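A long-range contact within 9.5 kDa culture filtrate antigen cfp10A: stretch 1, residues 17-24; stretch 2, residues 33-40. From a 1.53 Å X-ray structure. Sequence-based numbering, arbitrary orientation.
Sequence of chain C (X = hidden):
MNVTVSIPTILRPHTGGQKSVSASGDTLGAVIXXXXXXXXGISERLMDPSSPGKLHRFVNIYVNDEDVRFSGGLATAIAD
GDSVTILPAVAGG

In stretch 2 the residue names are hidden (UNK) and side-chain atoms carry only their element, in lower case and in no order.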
# COMPACT_ATOMS: atom_id res chain seq x y z
N GLY C 17 -8.05 39.36 7.42
CA GLY C 17 -8.11 38.06 8.04
C GLY C 17 -9.04 37.02 7.47
O GLY C 17 -9.09 35.93 7.95
N GLN C 18 -9.76 37.35 6.42
CA GLN C 18 -10.76 36.46 5.87
C GLN C 18 -10.12 35.36 5.03
O GLN C 18 -9.27 35.63 4.24
CB GLN C 18 -11.75 37.23 5.00
CG GLN C 18 -12.58 38.29 5.72
CD GLN C 18 -13.28 39.18 4.73
OE1 GLN C 18 -12.78 40.21 4.31
NE2 GLN C 18 -14.42 38.77 4.32
N LYS C 19 -10.59 34.13 5.19
CA LYS C 19 -10.00 33.00 4.52
C LYS C 19 -10.61 32.73 3.19
O LYS C 19 -10.05 32.02 2.42
CB LYS C 19 -9.99 31.75 5.40
CG LYS C 19 -11.25 30.95 5.44
CD LYS C 19 -11.09 29.72 6.36
CE LYS C 19 -9.99 29.95 7.37
NZ LYS C 19 -9.98 29.05 8.59
N SER C 20 -11.80 33.27 2.96
CA SER C 20 -12.53 33.09 1.75
C SER C 20 -13.30 34.34 1.37
O SER C 20 -14.01 34.85 2.17
CB SER C 20 -13.49 31.94 1.90
OG SER C 20 -14.27 31.79 0.77
N VAL C 21 -13.12 34.82 0.15
CA VAL C 21 -13.70 36.08 -0.26
C VAL C 21 -14.31 35.95 -1.61
O VAL C 21 -13.94 35.10 -2.33
CB VAL C 21 -12.68 37.21 -0.25
CG1 VAL C 21 -12.11 37.38 1.10
CG2 VAL C 21 -11.59 36.96 -1.27
N SER C 22 -15.29 36.77 -1.93
CA SER C 22 -15.88 36.78 -3.25
C SER C 22 -15.07 37.68 -4.16
O SER C 22 -14.51 38.67 -3.72
CB SER C 22 -17.30 37.37 -3.24
OG SER C 22 -18.12 36.62 -2.40
N ALA C 23 -15.12 37.35 -5.44
CA ALA C 23 -14.47 38.16 -6.45
C ALA C 23 -15.27 37.99 -7.71
O ALA C 23 -16.10 37.10 -7.81
CB ALA C 23 -13.01 37.73 -6.65
N SER C 24 -15.07 38.90 -8.65
CA SER C 24 -15.70 38.75 -9.96
C SER C 24 -14.66 38.91 -11.06
O SER C 24 -13.67 39.66 -10.93
CB SER C 24 -16.84 39.76 -10.15
OG SER C 24 -16.32 41.06 -10.02
N UNK C 33 -7.53 41.29 -10.48
CA UNK C 33 -7.77 42.75 -10.53
C UNK C 33 -8.83 43.19 -9.54
O UNK C 33 -8.66 44.21 -8.85
o UNK C 33 -8.33 44.57 -11.97
c UNK C 33 -8.24 43.13 -11.92
N UNK C 34 -9.89 42.41 -9.46
CA UNK C 34 -11.02 42.64 -8.57
C UNK C 34 -10.54 42.47 -7.14
O UNK C 34 -10.85 43.30 -6.27
o UNK C 34 -13.96 43.16 -8.36
c UNK C 34 -13.41 42.04 -8.11
c UNK C 34 -12.17 41.67 -8.87
o UNK C 34 -13.88 41.27 -7.25
N UNK C 35 -9.71 41.45 -6.91
CA UNK C 35 -9.17 41.24 -5.55
C UNK C 35 -8.37 42.45 -5.11
O UNK C 35 -8.49 42.92 -3.98
c UNK C 35 -9.80 38.47 -4.17
c UNK C 35 -9.03 38.65 -5.49
c UNK C 35 -8.05 37.53 -5.69
c UNK C 35 -8.26 39.98 -5.50
N UNK C 36 -7.50 42.93 -5.99
CA UNK C 36 -6.74 44.15 -5.72
C UNK C 36 -7.63 45.37 -5.43
O UNK C 36 -7.33 46.17 -4.50
o UNK C 36 -3.57 46.57 -4.93
c UNK C 36 -5.81 44.47 -6.89
c UNK C 36 -3.89 45.55 -5.56
o UNK C 36 -3.39 44.42 -5.31
c UNK C 36 -4.93 45.71 -6.66
N UNK C 37 -8.73 45.50 -6.16
CA UNK C 37 -9.68 46.64 -5.91
C UNK C 37 -10.21 46.59 -4.49
O UNK C 37 -10.44 47.63 -3.88
c UNK C 37 -10.85 46.65 -6.92
N UNK C 38 -10.46 45.38 -3.96
CA UNK C 38 -11.07 45.26 -2.63
C UNK C 38 -10.05 45.07 -1.50
O UNK C 38 -10.36 45.38 -0.35
n UNK C 38 -13.60 43.62 -4.45
o UNK C 38 -14.00 45.47 -3.22
c UNK C 38 -12.12 44.15 -2.59
c UNK C 38 -13.32 44.46 -3.45
N UNK C 39 -8.85 44.59 -1.86
CA UNK C 39 -7.83 44.12 -0.90
C UNK C 39 -6.44 44.58 -1.33
O UNK C 39 -5.59 43.81 -1.81
o UNK C 39 -13.18 40.72 0.31
c UNK C 39 -7.89 42.58 -0.71
c UNK C 39 -11.91 41.17 0.06
c UNK C 39 -9.94 42.30 0.81
c UNK C 39 -11.32 40.93 -1.19
c UNK C 39 -10.01 41.39 -1.41
c UNK C 39 -9.29 42.06 -0.44
c UNK C 39 -11.21 41.84 1.04
N UNK C 40 -6.22 45.88 -1.15
CA UNK C 40 -5.03 46.55 -1.62
C UNK C 40 -3.77 45.79 -1.27
O UNK C 40 -3.62 45.33 -0.14
o UNK C 40 -4.02 48.78 -1.56
c UNK C 40 -5.00 47.95 -0.96
O HOH W 1 -12.77 40.82 -4.63
O HOH W 2 -14.96 40.07 -1.41

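Position 33 opens the helical part of stretch 2 with a side chain of one carbon and one oxygen. The carbon carries a single further atom, a hydroxyl, and nothing on stretch 1 is touched. This is serine, Ser-33.

At position 34 the side chain has two carbons, the second carrying two oxygens, the mark of a short carboxylate. One of these oxygens lies 3.0 Å from the backbone N of Ser-24 and 3.3 Å from CA of Ala-23. The shape alone would also fit asparagine, but both end atoms are oxygen, so the residue is aspartate, Asp-34. Its CA-to-CB bond points toward stretch 1, chi1 is in the t well, and OD2 accepts a hydrogen bond from Ser-24 N at an N-H...O angle of 152°.

Position 35 holds four carbons and no heteroatom, forked at the second carbon rather than the first, which makes it leucine and not isoleucine. One end carbon approaches CG2 of Val-21 at 3.7 Å and CB of Ala-23 at 4.1 Å. The CA-to-CB bond of Leu-35 runs sideways, yet the end of the side chain comes nearer to the strand, and CD2 is the atom that makes both contacts.

Position 36 has three carbons, the third bearing two oxygens: a carboxylate one methylene longer than that of Asp-34. It is glutamate, Glu-36, and it lies out of reach of stretch 1. Position 37 carries a lone carbon, so it is alanine, Ala-37, likewise without a contact; its backbone N donates to O of Ser-33, a regular helical turn.

At position 38 two carbons end in one oxygen and one nitrogen, an amide, hence asparagine. Asn-38 makes no direct contact with stretch 1, but its ND2 donates to a water, at 2.9 Å from the water O.

Position 39 shows one carbon leading to a six-carbon ring that bears an oxygen, which identifies tyrosine. The side chain points toward stretch 1, its oxygen 3.6 Å from CB of Val-21. Tyr-39 is the first residue after the helix to leave helical phi/psi; its CZ lies 3.9 Å from CG1 of Val-21. Position 40, with one carbon and one oxygen, is serine, Ser-40, and stands clear of the strand.

The contact joins a small apolar cluster to a polar margin. Val-21 meets both Leu-35 and Tyr-39, while Ala-23 adds its methyl against Leu-35. Beside this cluster, Asp-34 ties the helix to the backbone just after the strand. Two waters extend the polar network from Ser-22 O: one, 2.9 Å from that atom, also donates to Asp-34 OD2 at 2.9 Å and accepts from Asn-38 ND2, and the other lies 2.7 Å from Ser-22 O and 2.6 Å from Tyr-39 OH. One strand carbonyl thus serves both bridges. The helix axis crosses the strand at 112°, and the two stretches together bury 313 Å².

Stretch 2, residues 33-40: SDLEANYS
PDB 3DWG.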